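Local coordinates for Lmo0794 protein (Listeria monocytogenes, PDB 3EW7) that is of unknown function but has an NAD(P)-binding Rossmann-type fold and may act as an NAD(P)-dependent oxidoreductase or epimerase/dehydratase-like enzyme, at residues A[21-26]-A[197-202]; A[13-18]-A[185-190]. The protein carries 3 engineered substitutions. All blocks are in the same frame, centred on the assembly; numbering follows the deposited sequence.

Contact 1: A[21-26]-A[197-202]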
ATOM      1  N   LYS A  21       2.968   7.680 -10.933  1.00 52.72           N
ATOM      2  CA  LYS A  21       3.750   7.848 -12.155  1.00 53.40           C
ATOM      3  C   LYS A  21       3.432   9.192 -12.801  1.00 51.85           C
ATOM      4  O   LYS A  21       4.333   9.928 -13.220  1.00 52.43           O
ATOM      5  CB  LYS A  21       3.409   6.721 -13.136  1.00 56.94           C
ATOM      6  CG  LYS A  21       4.133   6.774 -14.480  1.00 62.20           C
ATOM      7  CD  LYS A  21       3.240   6.194 -15.593  1.00 67.58           C
ATOM      8  CE  LYS A  21       3.947   6.103 -16.954  1.00 69.25           C
ATOM      9  NZ  LYS A  21       4.497   4.732 -17.230  1.00 70.78           N
ATOM     10  N   ASN A  22       2.141   9.502 -12.874  1.00 49.16           N
ATOM     11  CA  ASN A  22       1.674  10.736 -13.483  1.00 46.53           C
ATOM     12  C   ASN A  22       2.139  11.957 -12.722  1.00 46.69           C
ATOM     13  O   ASN A  22       2.316  13.021 -13.314  1.00 46.59           O
ATOM     14  CB  ASN A  22       0.147  10.743 -13.603  1.00 45.26           C
ATOM     15  CG  ASN A  22      -0.367   9.697 -14.578  1.00 46.75           C
ATOM     16  OD1 ASN A  22       0.289   9.382 -15.576  1.00 47.19           O
ATOM     17  ND2 ASN A  22      -1.549   9.164 -14.303  1.00 45.40           N
ATOM     18  N   ARG A  23       2.325  11.831 -11.411  1.00 46.73           N
ATOM     19  CA  ARG A  23       2.793  12.981 -10.653  1.00 45.72           C
ATOM     20  C   ARG A  23       4.314  13.107 -10.745  1.00 46.90           C
ATOM     21  O   ARG A  23       4.929  13.906 -10.040  1.00 47.08           O
ATOM     22  CB  ARG A  23       2.285  12.921  -9.209  1.00 42.68           C
ATOM     23  CG  ARG A  23       1.049  13.774  -9.045  1.00 42.37           C
ATOM     24  CD  ARG A  23      -0.035  13.177  -8.179  1.00 43.30           C
ATOM     25  NE  ARG A  23      -0.069  13.793  -6.857  1.00 45.86           N
ATOM     26  CZ  ARG A  23      -1.178  14.035  -6.159  1.00 45.37           C
ATOM     27  NH1 ARG A  23      -2.373  13.720  -6.648  1.00 43.82           N
ATOM     28  NH2 ARG A  23      -1.083  14.575  -4.954  1.00 45.98           N
ATOM     29  N   GLY A  24       4.903  12.311 -11.639  1.00 47.43           N
ATOM     30  CA  GLY A  24       6.331  12.367 -11.893  1.00 48.47           C
ATOM     31  C   GLY A  24       7.300  11.582 -11.041  1.00 50.82           C
ATOM     32  O   GLY A  24       8.501  11.873 -11.061  1.00 49.91           O
ATOM     33  N   HIS A  25       6.812  10.578 -10.314  1.00 52.89           N
ATOM     34  CA  HIS A  25       7.679   9.778  -9.445  1.00 54.04           C
ATOM     35  C   HIS A  25       8.238   8.504 -10.069  1.00 55.28           C
ATOM     36  O   HIS A  25       7.673   7.991 -11.033  1.00 57.40           O
ATOM     37  CB  HIS A  25       6.925   9.398  -8.176  1.00 52.07           C
ATOM     38  CG  HIS A  25       6.531  10.570  -7.345  1.00 51.48           C
ATOM     39  ND1 HIS A  25       5.264  11.105  -7.363  1.00 49.97           N
ATOM     40  CD2 HIS A  25       7.253  11.331  -6.491  1.00 50.27           C
ATOM     41  CE1 HIS A  25       5.220  12.146  -6.551  1.00 50.04           C
ATOM     42  NE2 HIS A  25       6.414  12.303  -6.008  1.00 50.35           N
ATOM     43  N   GLU A  26       9.350   8.005  -9.523  1.00 55.52           N
ATOM     44  CA  GLU A  26       9.946   6.762 -10.005  1.00 56.75           C
ATOM     45  C   GLU A  26       9.207   5.649  -9.275  1.00 55.38           C
ATOM     46  O   GLU A  26       9.467   5.377  -8.101  1.00 54.95           O
ATOM     47  CB  GLU A  26      11.432   6.685  -9.670  1.00 60.54           C
ATOM     48  CG  GLU A  26      12.295   7.712 -10.363  1.00 68.84           C
ATOM     49  CD  GLU A  26      13.757   7.608  -9.948  1.00 74.66           C
ATOM     50  OE1 GLU A  26      14.530   8.553 -10.230  1.00 77.17           O
ATOM     51  OE2 GLU A  26      14.135   6.575  -9.341  1.00 77.85           O
ATOM     52  N   GLU A 197      -1.060  12.583   0.613  1.00 48.84           N
ATOM     53  CA  GLU A 197      -0.497  12.232   1.895  1.00 49.09           C
ATOM     54  C   GLU A 197       1.016  11.862   1.762  1.00 50.38           C
ATOM     55  O   GLU A 197       1.783  12.090   2.701  1.00 48.96           O
ATOM     56  CB  GLU A 197      -1.277  11.065   2.520  1.00 46.86           C
ATOM     57  CG  GLU A 197      -0.770  10.662   3.877  1.00 47.30           C
ATOM     58  CD  GLU A 197      -0.647  11.848   4.814  1.00 49.85           C
ATOM     59  OE1 GLU A 197      -1.389  12.842   4.629  1.00 51.72           O
ATOM     60  OE2 GLU A 197       0.182  11.781   5.744  1.00 50.43           O
ATOM     61  N   ILE A 198       1.438  11.348   0.597  1.00 51.94           N
ATOM     62  CA  ILE A 198       2.818  10.956   0.345  1.00 52.35           C
ATOM     63  C   ILE A 198       3.711  12.189   0.093  1.00 51.29           C
ATOM     64  O   ILE A 198       4.869  12.275   0.576  1.00 51.10           O
ATOM     65  CB  ILE A 198       2.880  10.037  -0.863  1.00 54.55           C
ATOM     66  CG1 ILE A 198       2.331   8.659  -0.521  1.00 55.03           C
ATOM     67  CG2 ILE A 198       4.283   9.940  -1.374  1.00 55.68           C
ATOM     68  CD1 ILE A 198       2.347   7.659  -1.651  1.00 54.56           C
ATOM     69  N   GLU A 199       3.169  13.153  -0.643  1.00 51.11           N
ATOM     70  CA  GLU A 199       3.871  14.397  -0.976  1.00 51.99           C
ATOM     71  C   GLU A 199       3.820  15.455   0.158  1.00 51.66           C
ATOM     72  O   GLU A 199       4.769  16.224   0.396  1.00 52.19           O
ATOM     73  CB  GLU A 199       3.241  14.944  -2.271  1.00 52.08           C
ATOM     74  CG  GLU A 199       3.322  14.033  -3.529  1.00 51.17           C
ATOM     75  CD  GLU A 199       2.803  14.700  -4.823  1.00 51.51           C
ATOM     76  OE1 GLU A 199       1.765  15.392  -4.808  1.00 49.56           O
ATOM     77  OE2 GLU A 199       3.411  14.499  -5.890  1.00 52.31           O
ATOM     78  N   ARG A 200       2.701  15.467   0.868  1.00 51.54           N
ATOM     79  CA  ARG A 200       2.525  16.401   1.962  1.00 51.87           C
ATOM     80  C   ARG A 200       1.948  15.717   3.188  1.00 51.17           C
ATOM     81  O   ARG A 200       0.785  15.905   3.547  1.00 50.66           O
ATOM     82  CB  ARG A 200       1.642  17.563   1.513  1.00 53.97           C
ATOM     83  CG  ARG A 200       2.307  18.525   0.524  1.00 56.08           C
ATOM     84  CD  ARG A 200       1.287  19.259  -0.349  1.00 57.78           C
ATOM     85  NE  ARG A 200       1.476  18.911  -1.758  1.00 59.89           N
ATOM     86  CZ  ARG A 200       0.750  18.017  -2.426  1.00 59.74           C
ATOM     87  NH1 ARG A 200      -0.241  17.365  -1.827  1.00 58.27           N
ATOM     88  NH2 ARG A 200       1.025  17.771  -3.701  1.00 59.10           N
ATOM     89  N   PRO A 201       2.817  14.940   3.898  1.00 50.92           N
ATOM     90  CA  PRO A 201       2.462  14.196   5.108  1.00 50.38           C
ATOM     91  C   PRO A 201       1.661  14.982   6.139  1.00 51.07           C
ATOM     92  O   PRO A 201       2.042  16.084   6.540  1.00 50.20           O
ATOM     93  CB  PRO A 201       3.817  13.780   5.659  1.00 49.75           C
ATOM     94  CG  PRO A 201       4.644  13.642   4.439  1.00 49.56           C
ATOM     95  CD  PRO A 201       4.268  14.857   3.655  1.00 50.12           C
ATOM     96  N   ASN A 202       0.549  14.404   6.569  1.00 52.38           N
ATOM     97  CA  ASN A 202      -0.293  15.032   7.578  1.00 54.73           C
ATOM     98  C   ASN A 202      -0.701  13.973   8.571  1.00 53.67           C
ATOM     99  O   ASN A 202      -1.324  14.260   9.592  1.00 53.65           O
ATOM    100  CB  ASN A 202      -1.553  15.637   6.951  1.00 58.54           C
ATOM    101  CG  ASN A 202      -1.482  17.150   6.832  1.00 63.80           C
ATOM    102  OD1 ASN A 202      -2.517  17.818   6.778  1.00 68.56           O
ATOM    103  ND2 ASN A 202      -0.265  17.700   6.779  1.00 66.81           N
TER
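Arg23 and Glu199 join the C-terminal ends of two helices, 11-22 and 187-199, that pack on the parallel sheet of a Rossmann-type fold. The example illustrates how a carboxylate can tie together helix ends that are far apart in sequence. Arg23, the first residue beyond helix 11-22, bends at chi2 (140°) and chi3, which turns the NE edge of its guanidinium to Glu199. Its NE and NH2 both donate to the single oxygen OE1 of Glu199, NE at 3.2 Å and NH2 at 3.0 Å. OE1 lies close to the guanidinium plane, but the two nitrogens approach it from one face of the carboxylate, and the two groups are turned 51° apart. NH2 of Arg23 also forms a salt bridge with Asp196, and NH1 with Glu19.

At Gly24 the backbone takes positive phi; its N bonds to Lys21 O, and the chain then leads to His25. The imidazole of His25 turns an edge to the same carboxylate, CE1 facing OE2 of Glu199, with the ring and carboxylate planes 60° apart.

Glu199 itself reaches out with an extended chain beyond CG. Arg200 completes the network on this surface: its NH2 forms a salt bridge 2.7 Å from Glu199 OE1, the oxygen already held by Arg23.

Contact 2: A[13-18]-A[185-190]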
ATOM      1  N   GLY A  13      -4.300  -0.526  -5.905  1.00 53.97           N
ATOM      2  CA  GLY A  13      -2.892  -0.355  -6.189  1.00 53.81           C
ATOM      3  C   GLY A  13      -2.611   0.034  -7.612  1.00 55.53           C
ATOM      4  O   GLY A  13      -1.605   0.673  -7.911  1.00 55.03           O
ATOM      5  N   SER A  14      -3.514  -0.349  -8.496  1.00 57.62           N
ATOM      6  CA  SER A  14      -3.358  -0.055  -9.909  1.00 58.61           C
ATOM      7  C   SER A  14      -3.381   1.453 -10.193  1.00 58.33           C
ATOM      8  O   SER A  14      -2.567   1.968 -10.980  1.00 59.14           O
ATOM      9  CB  SER A  14      -4.466  -0.759 -10.686  1.00 59.67           C
ATOM     10  OG  SER A  14      -4.045  -1.038 -12.004  1.00 63.10           O
ATOM     11  N   ARG A  15      -4.312   2.161  -9.558  1.00 56.07           N
ATOM     12  CA  ARG A  15      -4.425   3.600  -9.764  1.00 55.82           C
ATOM     13  C   ARG A  15      -3.338   4.283  -8.970  1.00 53.31           C
ATOM     14  O   ARG A  15      -2.645   5.152  -9.487  1.00 54.91           O
ATOM     15  CB  ARG A  15      -5.777   4.139  -9.286  1.00 58.60           C
ATOM     16  CG  ARG A  15      -6.894   3.116  -9.190  1.00 63.07           C
ATOM     17  CD  ARG A  15      -7.667   2.926 -10.491  1.00 66.59           C
ATOM     18  NE  ARG A  15      -7.255   3.850 -11.546  1.00 69.44           N
ATOM     19  CZ  ARG A  15      -6.568   3.491 -12.629  1.00 68.91           C
ATOM     20  NH1 ARG A  15      -6.210   2.221 -12.808  1.00 66.85           N
ATOM     21  NH2 ARG A  15      -6.245   4.406 -13.535  1.00 66.91           N
ATOM     22  N   ILE A  16      -3.199   3.898  -7.706  1.00 49.78           N
ATOM     23  CA  ILE A  16      -2.180   4.496  -6.873  1.00 46.17           C
ATOM     24  C   ILE A  16      -0.899   4.574  -7.684  1.00 46.65           C
ATOM     25  O   ILE A  16      -0.178   5.569  -7.644  1.00 47.02           O
ATOM     26  CB  ILE A  16      -1.954   3.682  -5.602  1.00 42.78           C
ATOM     27  CG1 ILE A  16      -3.186   3.818  -4.700  1.00 40.65           C
ATOM     28  CG2 ILE A  16      -0.697   4.159  -4.893  1.00 40.83           C
ATOM     29  CD1 ILE A  16      -3.033   3.205  -3.322  1.00 38.81           C
ATOM     30  N   LEU A  17      -0.639   3.537  -8.463  1.00 46.91           N
ATOM     31  CA  LEU A  17       0.556   3.520  -9.284  1.00 47.97           C
ATOM     32  C   LEU A  17       0.462   4.544 -10.392  1.00 47.82           C
ATOM     33  O   LEU A  17       1.391   5.331 -10.579  1.00 48.42           O
ATOM     34  CB  LEU A  17       0.793   2.126  -9.869  1.00 49.59           C
ATOM     35  CG  LEU A  17       1.991   2.035 -10.823  1.00 50.43           C
ATOM     36  CD1 LEU A  17       2.735   0.715 -10.661  1.00 47.23           C
ATOM     37  CD2 LEU A  17       1.491   2.230 -12.254  1.00 51.99           C
ATOM     38  N   GLU A  18      -0.645   4.537 -11.134  1.00 48.41           N
ATOM     39  CA  GLU A  18      -0.825   5.507 -12.223  1.00 51.02           C
ATOM     40  C   GLU A  18      -0.634   6.930 -11.716  1.00 49.96           C
ATOM     41  O   GLU A  18       0.223   7.660 -12.208  1.00 48.46           O
ATOM     42  CB  GLU A  18      -2.218   5.380 -12.863  1.00 53.70           C
ATOM     43  CG  GLU A  18      -2.350   4.254 -13.891  1.00 58.87           C
ATOM     44  CD  GLU A  18      -1.236   4.280 -14.940  1.00 62.60           C
ATOM     45  OE1 GLU A  18      -1.005   5.353 -15.551  1.00 64.78           O
ATOM     46  OE2 GLU A  18      -0.594   3.222 -15.151  1.00 65.18           O
ATOM     47  N   ILE A 185     -17.528   7.656  -3.624  1.00 92.83           N
ATOM     48  CA  ILE A 185     -16.131   7.688  -4.068  1.00 89.97           C
ATOM     49  C   ILE A 185     -15.511   6.820  -5.184  1.00 87.70           C
ATOM     50  O   ILE A 185     -15.691   5.601  -5.241  1.00 86.80           O
ATOM     51  CB  ILE A 185     -15.253   7.584  -2.787  1.00 90.21           C
ATOM     52  CG1 ILE A 185     -14.704   8.973  -2.440  1.00 90.20           C
ATOM     53  CG2 ILE A 185     -14.192   6.497  -2.929  1.00 88.63           C
ATOM     54  CD1 ILE A 185     -13.608   9.470  -3.356  1.00 89.55           C
ATOM     55  N   SER A 186     -14.748   7.491  -6.050  1.00 84.66           N
ATOM     56  CA  SER A 186     -14.047   6.862  -7.165  1.00 82.06           C
ATOM     57  C   SER A 186     -12.679   6.378  -6.688  1.00 80.09           C
ATOM     58  O   SER A 186     -12.071   6.994  -5.821  1.00 78.88           O
ATOM     59  CB  SER A 186     -13.860   7.877  -8.298  1.00 82.66           C
ATOM     60  OG  SER A 186     -13.036   7.360  -9.326  1.00 83.91           O
HETATM   61  N   MSE A 187     -12.196   5.277  -7.253  1.00 78.72           N
HETATM   62  CA  MSE A 187     -10.901   4.739  -6.858  1.00 77.32           C
HETATM   63  C   MSE A 187      -9.788   5.728  -7.189  1.00 74.99           C
HETATM   64  O   MSE A 187      -8.828   5.876  -6.436  1.00 74.47           O
HETATM   65  CB  MSE A 187     -10.644   3.404  -7.567  1.00 80.14           C
HETATM   66  CG  MSE A 187      -9.443   2.623  -7.034  1.00 85.10           C
HETATM   67 SE   MSE A 187      -9.519   2.179  -5.125  1.00 93.75          SE
HETATM   68  CE  MSE A 187     -10.885   0.803  -5.137  1.00 90.32           C
ATOM     69  N   GLU A 188      -9.923   6.409  -8.320  1.00 73.02           N
ATOM     70  CA  GLU A 188      -8.916   7.372  -8.728  1.00 70.94           C
ATOM     71  C   GLU A 188      -8.871   8.561  -7.770  1.00 68.75           C
ATOM     72  O   GLU A 188      -7.833   9.204  -7.630  1.00 68.45           O
ATOM     73  CB  GLU A 188      -9.154   7.839 -10.177  1.00 71.10           C
ATOM     74  CG  GLU A 188     -10.552   7.574 -10.734  1.00 74.42           C
ATOM     75  CD  GLU A 188     -10.806   6.104 -11.086  1.00 74.95           C
ATOM     76  OE1 GLU A 188     -11.832   5.537 -10.633  1.00 73.78           O
ATOM     77  OE2 GLU A 188      -9.983   5.519 -11.828  1.00 75.79           O
ATOM     78  N   ASP A 189      -9.984   8.853  -7.102  1.00 66.98           N
ATOM     79  CA  ASP A 189      -9.996   9.958  -6.146  1.00 65.27           C
ATOM     80  C   ASP A 189      -9.179   9.529  -4.934  1.00 63.51           C
ATOM     81  O   ASP A 189      -8.434  10.325  -4.360  1.00 62.38           O
ATOM     82  CB  ASP A 189     -11.418  10.301  -5.687  1.00 66.37           C
ATOM     83  CG  ASP A 189     -12.266  10.913  -6.788  1.00 68.13           C
ATOM     84  OD1 ASP A 189     -11.751  11.767  -7.553  1.00 66.79           O
ATOM     85  OD2 ASP A 189     -13.460  10.551  -6.875  1.00 70.35           O
ATOM     86  N   TYR A 190      -9.329   8.259  -4.566  1.00 61.30           N
ATOM     87  CA  TYR A 190      -8.634   7.673  -3.433  1.00 58.82           C
ATOM     88  C   TYR A 190      -7.137   7.699  -3.710  1.00 58.08           C
ATOM     89  O   TYR A 190      -6.335   7.957  -2.809  1.00 58.16           O
ATOM     90  CB  TYR A 190      -9.133   6.238  -3.211  1.00 58.96           C
ATOM     91  CG  TYR A 190      -8.716   5.599  -1.897  1.00 59.19           C
ATOM     92  CD1 TYR A 190      -8.851   6.287  -0.689  1.00 59.56           C
ATOM     93  CD2 TYR A 190      -8.192   4.307  -1.863  1.00 58.85           C
ATOM     94  CE1 TYR A 190      -8.465   5.704   0.523  1.00 58.63           C
ATOM     95  CE2 TYR A 190      -7.809   3.716  -0.660  1.00 59.80           C
ATOM     96  CZ  TYR A 190      -7.946   4.420   0.528  1.00 59.38           C
ATOM     97  OH  TYR A 190      -7.549   3.846   1.710  1.00 59.46           O
TER
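Arg15 meets Met187 and Glu188 with two different parts of its side chain, a compact example of how a long basic residue can serve hydrocarbon and charge together. The closest CA atoms across the contact are those of Arg15 and Glu188, 6.0 Å apart. The aliphatic part of Arg15 runs obliquely over the base of Met187, a selenomethionine: CG of Arg15 touches CG of Met187 at 3.4 Å, and CD of Arg15 lies 3.9 Å from the same Met187 atom. Met187 starts toward the arginine, with CG opposite the backbone N (chi1 -169°), but bends at chi2 and chi3 and carries SE away. The residue also packs on Arg11 and Ala12 at the start of helix 11-22 and on Phe159 of a loop.

Glu188 takes the polar half. Its side chain lies alongside that of Arg15, both pointing the same way, and the guanidinium and carboxylate planes are 38° apart. OE2 of Glu188 forms a salt bridge with NE of Arg15 at 3.2 Å, approaching the guanidinium obliquely.

At the start of helix 187-199, Ser186 and Asp189 fit a capping box, though its bonds are weak and the place of Ser186 OG is uncertain. Deeper in, Ile16 and Tyr190 both pack on Val101 of strand 97-101. Gly13 closes the GxxGxxG sequence that leads from the first strand into helix 11-22, the glycine-rich signature of the dinucleotide-binding Rossmann fold.

Contacts 1 and 2 hold the same pair of helices, 11-22 and 187-199, and the centres of the two contacts lie about 13 Å apart. The two helices thus meet at two levels, just past their C-terminal ends and again in their N-terminal halves. Contact 1 is a surface contact and depends on charge, with a shared carboxylate oxygen and no buried residue among those that touch. Contact 2 is partly buried: a single ion pair accompanies aliphatic packing against a buried selenomethionine. In this pair the more exposed contact is the more polar one, and the partly buried one adds hydrocarbon packing.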